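Local coordinates for protein mitochondrial association factor 1 (Toxoplasma gondii, PDB 6BXS) that is encoded at a parasite locus required for direct manipulation of host mitochondria, and carries a macro domain, a fold many of whose members bind ADP-ribose, at residues P260-T263 with A264-G267; I233-A236 with N237-V241; R96-H99 with D100-Q104; S87-S90 with Q91-E95. All coordinates share one frame; numbering follows the deposited sequence.

Interaction 1: P260-T263 with A264-G267; sequences PSDT and ALRG. With SO4 (sulfate ion), chain H.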
ATOM      1  N   PRO A 260       7.035 -14.491   7.890  1.00 33.80           N
ATOM      2  CA  PRO A 260       7.982 -15.560   8.249  1.00 29.95           C
ATOM      3  C   PRO A 260       8.819 -16.159   7.110  1.00 29.70           C
ATOM      4  O   PRO A 260       9.939 -16.594   7.379  1.00 36.02           O
ATOM      5  CB  PRO A 260       7.065 -16.632   8.843  1.00 34.13           C
ATOM      6  CG  PRO A 260       5.955 -15.864   9.446  1.00 36.02           C
ATOM      7  CD  PRO A 260       5.719 -14.702   8.525  1.00 35.11           C
ATOM      8  N   SER A 261       8.309 -16.185   5.880  1.00 28.95           N
ATOM      9  CA  SER A 261       9.035 -16.816   4.774  1.00 33.07           C
ATOM     10  C   SER A 261      10.017 -15.867   4.080  1.00 28.49           C
ATOM     11  O   SER A 261      10.745 -16.279   3.175  1.00 26.19           O
ATOM     12  CB  SER A 261       8.053 -17.374   3.739  1.00 32.24           C
ATOM     13  OG  SER A 261       7.433 -16.334   3.003  1.00 34.82           O
ATOM     14  N   ASP A 262      10.028 -14.605   4.506  1.00 29.17           N
ATOM     15  CA  ASP A 262      10.944 -13.598   3.968  1.00 29.18           C
ATOM     16  C   ASP A 262      10.887 -13.547   2.437  1.00 29.64           C
ATOM     17  O   ASP A 262      11.890 -13.302   1.765  1.00 28.68           O
ATOM     18  CB  ASP A 262      12.376 -13.884   4.452  1.00 29.84           C
ATOM     19  CG  ASP A 262      12.928 -12.787   5.355  1.00 32.47           C
ATOM     20  OD1 ASP A 262      12.440 -11.638   5.293  1.00 26.91           O
ATOM     21  OD2 ASP A 262      13.866 -13.076   6.129  1.00 30.84           O
ATOM     22  N   THR A 263       9.692 -13.758   1.899  1.00 27.77           N
ATOM     23  CA  THR A 263       9.508 -13.911   0.462  1.00 28.02           C
ATOM     24  C   THR A 263       9.791 -12.623  -0.311  1.00 25.49           C
ATOM     25  O   THR A 263      10.316 -12.671  -1.423  1.00 28.50           O
ATOM     26  CB  THR A 263       8.078 -14.396   0.155  1.00 29.64           C
ATOM     27  OG1 THR A 263       7.941 -15.752   0.597  1.00 28.27           O
ATOM     28  CG2 THR A 263       7.764 -14.335  -1.334  1.00 25.18           C
ATOM     29  N   ALA A 264       9.444 -11.477   0.271  1.00 22.82           N
ATOM     30  CA  ALA A 264       9.701 -10.195  -0.379  1.00 22.68           C
ATOM     31  C   ALA A 264      11.197 -10.017  -0.618  1.00 23.41           C
ATOM     32  O   ALA A 264      11.625  -9.641  -1.709  1.00 21.78           O
ATOM     33  CB  ALA A 264       9.157  -9.048   0.459  1.00 18.98           C
ATOM     34  N   LEU A 265      11.981 -10.299   0.415  1.00 25.41           N
ATOM     35  CA  LEU A 265      13.435 -10.236   0.333  1.00 23.74           C
ATOM     36  C   LEU A 265      13.984 -11.195  -0.722  1.00 24.63           C
ATOM     37  O   LEU A 265      14.742 -10.790  -1.599  1.00 27.06           O
ATOM     38  CB  LEU A 265      14.044 -10.554   1.701  1.00 26.40           C
ATOM     39  CG  LEU A 265      15.573 -10.602   1.797  1.00 24.09           C
ATOM     40  CD1 LEU A 265      16.184  -9.255   1.456  1.00 27.55           C
ATOM     41  CD2 LEU A 265      15.995 -11.046   3.185  1.00 26.25           C
ATOM     42  N   ARG A 266      13.591 -12.463  -0.636  1.00 28.06           N
ATOM     43  CA  ARG A 266      14.112 -13.490  -1.538  1.00 28.36           C
ATOM     44  C   ARG A 266      13.812 -13.203  -3.003  1.00 26.84           C
ATOM     45  O   ARG A 266      14.639 -13.468  -3.873  1.00 27.23           O
ATOM     46  CB  ARG A 266      13.541 -14.860  -1.175  1.00 34.74           C
ATOM     47  CG  ARG A 266      14.223 -15.535  -0.002  1.00 40.99           C
ATOM     48  CD  ARG A 266      14.248 -17.040  -0.197  1.00 45.09           C
ATOM     49  NE  ARG A 266      14.146 -17.767   1.063  1.00 51.91           N
ATOM     50  CZ  ARG A 266      14.223 -19.089   1.170  1.00 49.13           C
ATOM     51  NH1 ARG A 266      14.413 -19.838   0.091  1.00 51.16           N
ATOM     52  NH2 ARG A 266      14.115 -19.662   2.360  1.00 58.58           N
ATOM     53  N   GLY A 267      12.620 -12.680  -3.275  1.00 28.21           N
ATOM     54  CA  GLY A 267      12.227 -12.373  -4.637  1.00 24.25           C
ATOM     55  C   GLY A 267      13.128 -11.318  -5.249  1.00 27.12           C
ATOM     56  O   GLY A 267      13.550 -11.439  -6.400  1.00 27.76           O
TER
HETATM   57  S   SO4 H 505      14.665 -18.684  -3.648  1.00 62.09           S
HETATM   58  O1  SO4 H 505      14.318 -19.797  -4.530  1.00 61.22           O
HETATM   59  O2  SO4 H 505      13.442 -18.005  -3.227  1.00 56.69           O
HETATM   60  O3  SO4 H 505      15.371 -19.191  -2.473  1.00 53.81           O
HETATM   61  O4  SO4 H 505      15.529 -17.750  -4.365  1.00 49.62           O
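With chi1 at 177°, Leu265 carries CG opposite its own amide nitrogen and lays its side chain alongside that of Asp262, the two pointing the same way; Leu265 CD2 comes to rest 4.1 Å from Asp262 CG. This is a methyl against a carboxylate, a contact of packing rather than of polarity. Asp262 holds the N-cap position with a left-handed backbone conformation, yet its carboxylate makes no capping bond. The carboxylate of Glu259, in the loop before, is hydrogen-bonded through OE2 to Thr263 N. Asp262 contributes through its main chain instead, Asp262 O receiving Arg266 N at 3.1 Å, and Thr263 O then receives Gly267 N at 3.0 Å. The turn is the last strand-to-helix connection of the macro domain, leading from strand 253-256 into helix 263-276. Thr263 OG1 donates to Ser261 OG across 2.5 Å, short enough for its length to be doubtful, and Ser261 OG is bonded in turn to Glu259 OE1, so both oxygens of that carboxylate are engaged at the helix start. Arg266 bends at chi2 and chi3 toward a sulfate, probably from the crystallisation liquor. The anion lies at the guanidinium edge, with Arg266 NH1 2.8 Å from sulfate O3 (N-H...O 151°).

Interaction 2: I233-A236 with N237-V241; sequences IGRA and NAVAV
Gly234 O is gripped by two donors, the amide of Ala238 and a water: Ala238 N lies 2.9 Å from Gly234 O, while the water donates to the same carbonyl at 3.0 Å. The site belongs to helix 230-248, the crossover helix of a beta-alpha-beta unit that joins strands 213-216 and 253-256 of the macro domain. The water also accepts from Asn237 ND2 at 2.8 Å, and so ties a side-chain amide to the backbone of the preceding turn. Asn237 reaches it because CG is directed opposite the amide nitrogen (chi1 173°) and chi2 of 75° turns the amide plane well away from the line of the chain. Its buried side chain touches Met190 of helix 179-202 and Phe256 of strand 253-256, a setting in which the bridging water gives an N-H a partner. Arg235 follows a different course. Bent at chi2 and chi3, its chain curls round toward the following turn, which brings Arg235 NH2 within 3.4 Å of Ala238 CB; the same NH2 is hydrogen-bonded to Ser271 OG, and NE forms a long, weak ion pair with Glu270, both on helix 263-276. Ala238 packs on Leu268 and Ser271 of that helix. On the next turn, Val239 N bonds to Arg235 O at 3.0 Å, and the Val239 CG2 methyl lies just 3.3 Å from that carbonyl oxygen.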
ATOM      1  N   ILE A 233       4.963 -15.242  -5.917  1.00 26.74           N
ATOM      2  CA  ILE A 233       4.496 -13.933  -5.472  1.00 28.45           C
ATOM      3  C   ILE A 233       5.677 -13.012  -5.174  1.00 23.73           C
ATOM      4  O   ILE A 233       5.614 -11.807  -5.425  1.00 26.40           O
ATOM      5  CB  ILE A 233       3.594 -14.061  -4.229  1.00 24.41           C
ATOM      6  CG1 ILE A 233       2.328 -14.842  -4.600  1.00 26.88           C
ATOM      7  CG2 ILE A 233       3.245 -12.680  -3.669  1.00 25.46           C
ATOM      8  CD1 ILE A 233       1.307 -14.975  -3.491  1.00 30.90           C
ATOM      9  N   GLY A 234       6.749 -13.580  -4.633  1.00 27.06           N
ATOM     10  CA  GLY A 234       7.970 -12.829  -4.404  1.00 25.26           C
ATOM     11  C   GLY A 234       8.554 -12.322  -5.709  1.00 26.87           C
ATOM     12  O   GLY A 234       9.008 -11.180  -5.798  1.00 26.25           O
ATOM     13  N   ARG A 235       8.533 -13.176  -6.727  1.00 27.55           N
ATOM     14  CA  ARG A 235       9.037 -12.817  -8.047  1.00 25.40           C
ATOM     15  C   ARG A 235       8.146 -11.770  -8.715  1.00 29.59           C
ATOM     16  O   ARG A 235       8.638 -10.844  -9.355  1.00 24.08           O
ATOM     17  CB  ARG A 235       9.135 -14.059  -8.934  1.00 25.50           C
ATOM     18  CG  ARG A 235      10.115 -15.112  -8.434  1.00 29.54           C
ATOM     19  CD  ARG A 235      11.538 -14.589  -8.388  1.00 36.94           C
ATOM     20  NE  ARG A 235      11.946 -14.012  -9.671  1.00 33.84           N
ATOM     21  CZ  ARG A 235      12.378 -12.765  -9.853  1.00 34.34           C
ATOM     22  NH1 ARG A 235      12.712 -12.362 -11.071  1.00 33.59           N
ATOM     23  NH2 ARG A 235      12.486 -11.913  -8.838  1.00 34.56           N
ATOM     24  N   ALA A 236       6.834 -11.927  -8.565  1.00 28.46           N
ATOM     25  CA  ALA A 236       5.880 -10.973  -9.121  1.00 23.41           C
ATOM     26  C   ALA A 236       6.087  -9.594  -8.500  1.00 22.58           C
ATOM     27  O   ALA A 236       6.063  -8.576  -9.193  1.00 24.25           O
ATOM     28  CB  ALA A 236       4.461 -11.451  -8.891  1.00 26.35           C
ATOM     29  N   ASN A 237       6.286  -9.576  -7.187  1.00 21.51           N
ATOM     30  CA  ASN A 237       6.533  -8.336  -6.464  1.00 22.69           C
ATOM     31  C   ASN A 237       7.864  -7.704  -6.861  1.00 22.63           C
ATOM     32  O   ASN A 237       7.939  -6.504  -7.103  1.00 19.56           O
ATOM     33  CB  ASN A 237       6.506  -8.586  -4.956  1.00 22.23           C
ATOM     34  CG  ASN A 237       6.912  -7.364  -4.155  1.00 23.27           C
ATOM     35  OD1 ASN A 237       6.142  -6.414  -4.017  1.00 23.29           O
ATOM     36  ND2 ASN A 237       8.129  -7.382  -3.619  1.00 23.29           N
ATOM     37  N   ALA A 238       8.909  -8.521  -6.929  1.00 22.87           N
ATOM     38  CA  ALA A 238      10.238  -8.035  -7.285  1.00 24.88           C
ATOM     39  C   ALA A 238      10.232  -7.386  -8.664  1.00 24.64           C
ATOM     40  O   ALA A 238      10.721  -6.272  -8.834  1.00 19.34           O
ATOM     41  CB  ALA A 238      11.245  -9.171  -7.239  1.00 23.28           C
ATOM     42  N   VAL A 239       9.667  -8.083  -9.644  1.00 21.71           N
ATOM     43  CA  VAL A 239       9.604  -7.572 -11.008  1.00 24.87           C
ATOM     44  C   VAL A 239       8.717  -6.328 -11.093  1.00 23.85           C
ATOM     45  O   VAL A 239       9.005  -5.403 -11.854  1.00 19.28           O
ATOM     46  CB  VAL A 239       9.085  -8.657 -11.978  1.00 29.54           C
ATOM     47  CG1 VAL A 239       8.794  -8.075 -13.354  1.00 31.82           C
ATOM     48  CG2 VAL A 239      10.102  -9.783 -12.093  1.00 31.41           C
ATOM     49  N   ALA A 240       7.640  -6.305 -10.314  1.00 22.74           N
ATOM     50  CA  ALA A 240       6.747  -5.151 -10.291  1.00 22.37           C
ATOM     51  C   ALA A 240       7.456  -3.932  -9.708  1.00 20.71           C
ATOM     52  O   ALA A 240       7.268  -2.809 -10.178  1.00 21.10           O
ATOM     53  CB  ALA A 240       5.488  -5.463  -9.493  1.00 21.51           C
ATOM     54  N   VAL A 241       8.266  -4.158  -8.680  1.00 19.04           N
ATOM     55  CA  VAL A 241       9.033  -3.084  -8.062  1.00 20.61           C
ATOM     56  C   VAL A 241      10.070  -2.526  -9.039  1.00 21.64           C
ATOM     57  O   VAL A 241      10.246  -1.312  -9.133  1.00 21.56           O
ATOM     58  CB  VAL A 241       9.733  -3.569  -6.775  1.00 22.39           C
ATOM     59  CG1 VAL A 241      10.802  -2.576  -6.315  1.00 22.59           C
ATOM     60  CG2 VAL A 241       8.707  -3.789  -5.666  1.00 18.57           C
TER
HETATM   61  O   HOH W   1      10.118  -9.390  -3.710  1.00 25.38           O

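Interaction 3: R96-H99 with D100-Q104; sequences RLLH and DAERQ
Glu102 climbs back over the preceding turn toward Leu98, and each atom of its side chain finds something there. CB lies against the backbone, Glu102 CB being 3.4 Å from Leu98 O. CG, placed opposite the carbonyl carbon by chi1 of -77°, is as close, with Glu102 CG 3.3 Å from Leu98 O, and it also touches the CD1 methyl. Farther out the extended chain passes across the leucine branch: CD nears Leu98 CG, and the tip atom Glu102 OE1 stands 3.8 Å from Leu98 CG. Glu102 OE2 is 4.4 Å from His99 CD2, obliquely placed to the ring, and 5.2 Å from His99 NE2, so the carboxylate stays short of the ring nitrogens. Under this pair the helix is tightly closed, Glu102 N to Leu98 O measuring 2.8 Å. The next bond, Arg103 N to His99 O, is weak at 3.3 Å. Arg103 NH2 and Asp100 OD1 form a salt bridge at 3.5 Å, a purely electrostatic pairing, since OD1 sits far off the plane of the guanidinium. Helix 83-103 rests on the sheet here, with Leu97 and Leu98 on Phe148 of strand 147-152, Ala101 on Ala125 and on Val109 of strand 109-111, and Glu102 beside Pro131.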
ATOM      1  N   ARG A  96     -16.168   5.923  -4.604  1.00 22.16           N
ATOM      2  CA  ARG A  96     -16.366   7.135  -5.393  1.00 23.00           C
ATOM      3  C   ARG A  96     -15.078   7.576  -6.087  1.00 24.00           C
ATOM      4  O   ARG A  96     -15.092   7.955  -7.260  1.00 25.64           O
ATOM      5  CB  ARG A  96     -16.884   8.266  -4.503  1.00 28.28           C
ATOM      6  CG  ARG A  96     -18.275   8.032  -3.938  1.00 50.21           C
ATOM      7  CD  ARG A  96     -18.594   9.027  -2.834  1.00 55.65           C
ATOM      8  NE  ARG A  96     -19.839   8.700  -2.144  1.00 63.72           N
ATOM      9  CZ  ARG A  96     -20.190   9.191  -0.958  1.00 61.41           C
ATOM     10  NH1 ARG A  96     -19.388  10.029  -0.315  1.00 60.58           N
ATOM     11  NH2 ARG A  96     -21.342   8.837  -0.408  1.00 63.24           N
ATOM     12  N   LEU A  97     -13.968   7.536  -5.358  1.00 22.08           N
ATOM     13  CA  LEU A  97     -12.684   7.977  -5.898  1.00 23.63           C
ATOM     14  C   LEU A  97     -12.191   7.078  -7.028  1.00 21.64           C
ATOM     15  O   LEU A  97     -11.592   7.559  -7.989  1.00 25.42           O
ATOM     16  CB  LEU A  97     -11.630   8.030  -4.792  1.00 22.48           C
ATOM     17  CG  LEU A  97     -11.600   9.288  -3.922  1.00 26.79           C
ATOM     18  CD1 LEU A  97     -10.578   9.135  -2.801  1.00 22.88           C
ATOM     19  CD2 LEU A  97     -11.287  10.523  -4.761  1.00 28.64           C
ATOM     20  N   LEU A  98     -12.432   5.776  -6.909  1.00 22.67           N
ATOM     21  CA  LEU A  98     -12.014   4.835  -7.942  1.00 25.54           C
ATOM     22  C   LEU A  98     -12.749   5.101  -9.251  1.00 26.20           C
ATOM     23  O   LEU A  98     -12.166   4.993 -10.330  1.00 24.10           O
ATOM     24  CB  LEU A  98     -12.251   3.390  -7.493  1.00 23.65           C
ATOM     25  CG  LEU A  98     -11.915   2.322  -8.538  1.00 26.31           C
ATOM     26  CD1 LEU A  98     -10.485   2.492  -9.067  1.00 27.32           C
ATOM     27  CD2 LEU A  98     -12.110   0.927  -7.970  1.00 32.23           C
ATOM     28  N   HIS A  99     -14.030   5.446  -9.150  1.00 26.85           N
ATOM     29  CA  HIS A  99     -14.822   5.801 -10.324  1.00 28.87           C
ATOM     30  C   HIS A  99     -14.200   6.995 -11.036  1.00 25.19           C
ATOM     31  O   HIS A  99     -14.067   6.994 -12.259  1.00 29.42           O
ATOM     32  CB  HIS A  99     -16.272   6.110  -9.932  1.00 31.85           C
ATOM     33  CG  HIS A  99     -17.133   4.893  -9.793  1.00 37.22           C
ATOM     34  ND1 HIS A  99     -17.982   4.698  -8.726  1.00 43.55           N
ATOM     35  CD2 HIS A  99     -17.282   3.810 -10.593  1.00 45.19           C
ATOM     36  CE1 HIS A  99     -18.614   3.547  -8.871  1.00 48.31           C
ATOM     37  NE2 HIS A  99     -18.207   2.988  -9.997  1.00 52.27           N
ATOM     38  N   ASP A 100     -13.810   8.005 -10.265  1.00 26.03           N
ATOM     39  CA  ASP A 100     -13.132   9.176 -10.818  1.00 27.32           C
ATOM     40  C   ASP A 100     -11.778   8.797 -11.416  1.00 27.83           C
ATOM     41  O   ASP A 100     -11.411   9.267 -12.492  1.00 26.84           O
ATOM     42  CB  ASP A 100     -12.938  10.250  -9.744  1.00 26.85           C
ATOM     43  CG  ASP A 100     -14.250  10.789  -9.210  1.00 36.55           C
ATOM     44  OD1 ASP A 100     -15.279  10.666  -9.908  1.00 43.05           O
ATOM     45  OD2 ASP A 100     -14.250  11.344  -8.090  1.00 38.29           O
ATOM     46  N   ALA A 101     -11.035   7.949 -10.711  1.00 27.63           N
ATOM     47  CA  ALA A 101      -9.706   7.544 -11.159  1.00 24.69           C
ATOM     48  C   ALA A 101      -9.777   6.793 -12.484  1.00 25.15           C
ATOM     49  O   ALA A 101      -8.927   6.973 -13.358  1.00 25.47           O
ATOM     50  CB  ALA A 101      -9.031   6.684 -10.098  1.00 23.81           C
ATOM     51  N   GLU A 102     -10.799   5.955 -12.626  1.00 25.34           N
ATOM     52  CA  GLU A 102     -10.973   5.141 -13.824  1.00 26.54           C
ATOM     53  C   GLU A 102     -11.307   5.992 -15.046  1.00 21.22           C
ATOM     54  O   GLU A 102     -11.003   5.604 -16.173  1.00 27.39           O
ATOM     55  CB  GLU A 102     -12.064   4.091 -13.596  1.00 30.63           C
ATOM     56  CG  GLU A 102     -11.605   2.901 -12.759  1.00 30.62           C
ATOM     57  CD  GLU A 102     -12.715   1.896 -12.497  1.00 34.56           C
ATOM     58  OE1 GLU A 102     -12.415   0.805 -11.967  1.00 32.65           O
ATOM     59  OE2 GLU A 102     -13.884   2.197 -12.819  1.00 36.62           O
ATOM     60  N   ARG A 103     -11.931   7.145 -14.822  1.00 29.21           N
ATOM     61  CA  ARG A 103     -12.213   8.091 -15.903  1.00 29.13           C
ATOM     62  C   ARG A 103     -10.922   8.612 -16.522  1.00 31.20           C
ATOM     63  O   ARG A 103     -10.867   8.896 -17.720  1.00 30.28           O
ATOM     64  CB  ARG A 103     -13.033   9.280 -15.397  1.00 34.23           C
ATOM     65  CG  ARG A 103     -14.468   8.984 -15.015  1.00 40.99           C
ATOM     66  CD  ARG A 103     -15.042  10.187 -14.283  1.00 50.23           C
ATOM     67  NE  ARG A 103     -16.484  10.340 -14.464  1.00 69.37           N
ATOM     68  CZ  ARG A 103     -17.412   9.886 -13.624  1.00 79.24           C
ATOM     69  NH1 ARG A 103     -18.694  10.093 -13.890  1.00 82.41           N
ATOM     70  NH2 ARG A 103     -17.071   9.228 -12.522  1.00 63.96           N
ATOM     71  N   GLN A 104      -9.892   8.742 -15.691  1.00 31.72           N
ATOM     72  CA  GLN A 104      -8.623   9.334 -16.097  1.00 29.80           C
ATOM     73  C   GLN A 104      -7.451   8.510 -15.579  1.00 27.20           C
ATOM     74  O   GLN A 104      -6.816   8.884 -14.595  1.00 27.82           O
ATOM     75  CB  GLN A 104      -8.513  10.767 -15.575  1.00 37.89           C
ATOM     76  CG  GLN A 104      -9.496  11.746 -16.192  1.00 42.12           C
ATOM     77  CD  GLN A 104      -9.493  13.082 -15.475  1.00 52.72           C
ATOM     78  OE1 GLN A 104     -10.131  13.242 -14.432  1.00 40.86           O
ATOM     79  NE2 GLN A 104      -8.762  14.047 -16.023  1.00 51.42           N
TER

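Interaction 4: S87-S90 with Q91-E95; sequences SAES and QEIQE
Glu89 and Ile93, one turn apart, meet through both backbone and side chain. Ile93 N bonds to Glu89 O at 3.0 Å, Ile93 CG1 is 3.4 Å from the same Glu89 O, and the Ile93 CD1 methyl lies 4.3 Å from Glu89 CG. Neighbouring carbonyls also meet side-chain carbons: Gln91 CB is 3.0 Å from Ser87 O, Glu92 CG is 3.3 Å from Ala88 O, and Gln94 CG is 3.2 Å from Ser90 O. The polar ends of Gln91 and Gln94 reach partners outside the helix. The segment forms about two and a half turns of helix 83-103, which packs against the macro-domain sheet; Phe120 of strand 120-126 touches Glu89, Ser90 and Ile93. Ser90 OG, set by chi1 of 61° between its backbone nitrogen and carbonyl carbon, gives its proton to Leu86 O and receives Ile57 N, joining the helix to the loop that follows strand 45-50. Along that same loop Gln91 NE2 binds Gly54 O, and Ser87 OG bonds to Ile57 O. Gln94 bonds through OE1 to His150 NE2 of strand 147-152, and its NE2 makes a weak bond to Leu55 O. Glu89 OE2 is held by Ser117 OG.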
ATOM      1  N   SER A  87     -15.626   1.235   8.417  1.00 24.52           N
ATOM      2  CA  SER A  87     -15.797   0.325   7.291  1.00 24.43           C
ATOM      3  C   SER A  87     -16.648   0.954   6.199  1.00 28.01           C
ATOM      4  O   SER A  87     -16.266   0.963   5.033  1.00 25.85           O
ATOM      5  CB  SER A  87     -16.434  -0.989   7.749  1.00 20.54           C
ATOM      6  OG  SER A  87     -15.461  -1.877   8.267  1.00 43.00           O
ATOM      7  N   ALA A  88     -17.802   1.485   6.587  1.00 27.40           N
ATOM      8  CA  ALA A  88     -18.735   2.060   5.629  1.00 26.34           C
ATOM      9  C   ALA A  88     -18.191   3.345   5.010  1.00 25.31           C
ATOM     10  O   ALA A  88     -18.294   3.547   3.801  1.00 28.21           O
ATOM     11  CB  ALA A  88     -20.076   2.325   6.296  1.00 22.75           C
ATOM     12  N   GLU A  89     -17.613   4.212   5.834  1.00 25.75           N
ATOM     13  CA  GLU A  89     -17.150   5.507   5.346  1.00 25.62           C
ATOM     14  C   GLU A  89     -15.968   5.352   4.391  1.00 26.81           C
ATOM     15  O   GLU A  89     -15.957   5.937   3.308  1.00 25.06           O
ATOM     16  CB  GLU A  89     -16.756   6.419   6.505  1.00 25.46           C
ATOM     17  CG  GLU A  89     -16.782   7.895   6.128  1.00 33.16           C
ATOM     18  CD  GLU A  89     -16.019   8.778   7.095  1.00 35.61           C
ATOM     19  OE1 GLU A  89     -15.072   8.289   7.745  1.00 36.65           O
ATOM     20  OE2 GLU A  89     -16.369   9.971   7.201  1.00 37.76           O
ATOM     21  N   SER A  90     -14.974   4.571   4.807  1.00 26.09           N
ATOM     22  CA  SER A  90     -13.811   4.293   3.969  1.00 23.46           C
ATOM     23  C   SER A  90     -14.254   3.680   2.648  1.00 25.81           C
ATOM     24  O   SER A  90     -13.751   4.025   1.579  1.00 22.44           O
ATOM     25  CB  SER A  90     -12.846   3.350   4.686  1.00 24.00           C
ATOM     26  OG  SER A  90     -13.467   2.106   4.969  1.00 23.79           O
ATOM     27  N   GLN A  91     -15.212   2.765   2.743  1.00 23.11           N
ATOM     28  CA  GLN A  91     -15.784   2.102   1.581  1.00 22.28           C
ATOM     29  C   GLN A  91     -16.443   3.105   0.634  1.00 28.16           C
ATOM     30  O   GLN A  91     -16.198   3.079  -0.572  1.00 21.58           O
ATOM     31  CB  GLN A  91     -16.790   1.046   2.045  1.00 30.33           C
ATOM     32  CG  GLN A  91     -17.380   0.185   0.951  1.00 34.18           C
ATOM     33  CD  GLN A  91     -18.190  -0.969   1.515  1.00 45.03           C
ATOM     34  OE1 GLN A  91     -19.164  -0.758   2.238  1.00 56.32           O
ATOM     35  NE2 GLN A  91     -17.781  -2.195   1.204  1.00 43.78           N
ATOM     36  N   GLU A  92     -17.265   3.994   1.183  1.00 27.81           N
ATOM     37  CA  GLU A  92     -17.951   5.006   0.384  1.00 31.48           C
ATOM     38  C   GLU A  92     -16.975   5.929  -0.343  1.00 32.32           C
ATOM     39  O   GLU A  92     -17.094   6.147  -1.549  1.00 25.14           O
ATOM     40  CB  GLU A  92     -18.877   5.842   1.267  1.00 35.71           C
ATOM     41  CG  GLU A  92     -20.180   5.150   1.632  1.00 47.51           C
ATOM     42  CD  GLU A  92     -21.024   5.964   2.597  1.00 59.33           C
ATOM     43  OE1 GLU A  92     -20.452   6.792   3.337  1.00 57.82           O
ATOM     44  OE2 GLU A  92     -22.260   5.777   2.611  1.00 61.57           O
ATOM     45  N   ILE A  93     -16.016   6.474   0.398  1.00 26.10           N
ATOM     46  CA  ILE A  93     -15.044   7.401  -0.169  1.00 26.33           C
ATOM     47  C   ILE A  93     -14.218   6.754  -1.277  1.00 23.06           C
ATOM     48  O   ILE A  93     -14.002   7.356  -2.327  1.00 22.87           O
ATOM     49  CB  ILE A  93     -14.094   7.941   0.920  1.00 26.66           C
ATOM     50  CG1 ILE A  93     -14.860   8.866   1.870  1.00 28.87           C
ATOM     51  CG2 ILE A  93     -12.917   8.690   0.292  1.00 24.73           C
ATOM     52  CD1 ILE A  93     -14.085   9.271   3.110  1.00 25.99           C
ATOM     53  N   GLN A  94     -13.754   5.533  -1.037  1.00 23.47           N
ATOM     54  CA  GLN A  94     -12.849   4.871  -1.967  1.00 20.94           C
ATOM     55  C   GLN A  94     -13.575   4.318  -3.196  1.00 24.48           C
ATOM     56  O   GLN A  94     -12.987   4.230  -4.273  1.00 21.02           O
ATOM     57  CB  GLN A  94     -12.077   3.766  -1.242  1.00 20.82           C
ATOM     58  CG  GLN A  94     -11.104   4.327  -0.199  1.00 23.13           C
ATOM     59  CD  GLN A  94     -10.156   3.294   0.390  1.00 21.30           C
ATOM     60  OE1 GLN A  94      -9.057   3.636   0.827  1.00 21.98           O
ATOM     61  NE2 GLN A  94     -10.577   2.035   0.416  1.00 18.67           N
ATOM     62  N   GLU A  95     -14.849   3.964  -3.049  1.00 22.03           N
ATOM     63  CA  GLU A  95     -15.658   3.585  -4.205  1.00 21.30           C
ATOM     64  C   GLU A  95     -15.826   4.764  -5.161  1.00 19.84           C
ATOM     65  O   GLU A  95     -15.657   4.623  -6.371  1.00 16.70           O
ATOM     66  CB  GLU A  95     -17.038   3.080  -3.772  1.00 26.96           C
ATOM     67  CG  GLU A  95     -17.066   1.637  -3.307  1.00 35.05           C
ATOM     68  CD  GLU A  95     -18.475   1.148  -3.032  1.00 51.77           C
ATOM     69  OE1 GLU A  95     -19.224   0.919  -4.005  1.00 68.08           O
ATOM     70  OE2 GLU A  95     -18.839   0.999  -1.846  1.00 48.06           O
TER

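Overall arrangement
Along the chain the order is interaction 4, interaction 3, interaction 2, interaction 1. The first two are consecutive parts of helix 83-103, their centres 14 Å apart, and lie toward the end of the mixed sheet that finishes with strand 109-111. Interactions 2 and 1 come before and after strand 253-256 in the chain, on helix 230-248 and at the start of helix 263-276; their centres are 11 Å apart and they touch, Thr263 CG2 lying 3.4 Å from Gly234 CA. Between interactions 1 and 4, about 32 Å separates the centres, on opposite sides of the chain's centre. The two pairs thus sit at different parts of the fold, interactions 3 and 4 against strands 109-111, 120-126 and 147-152, interaction 2 against strand 253-256.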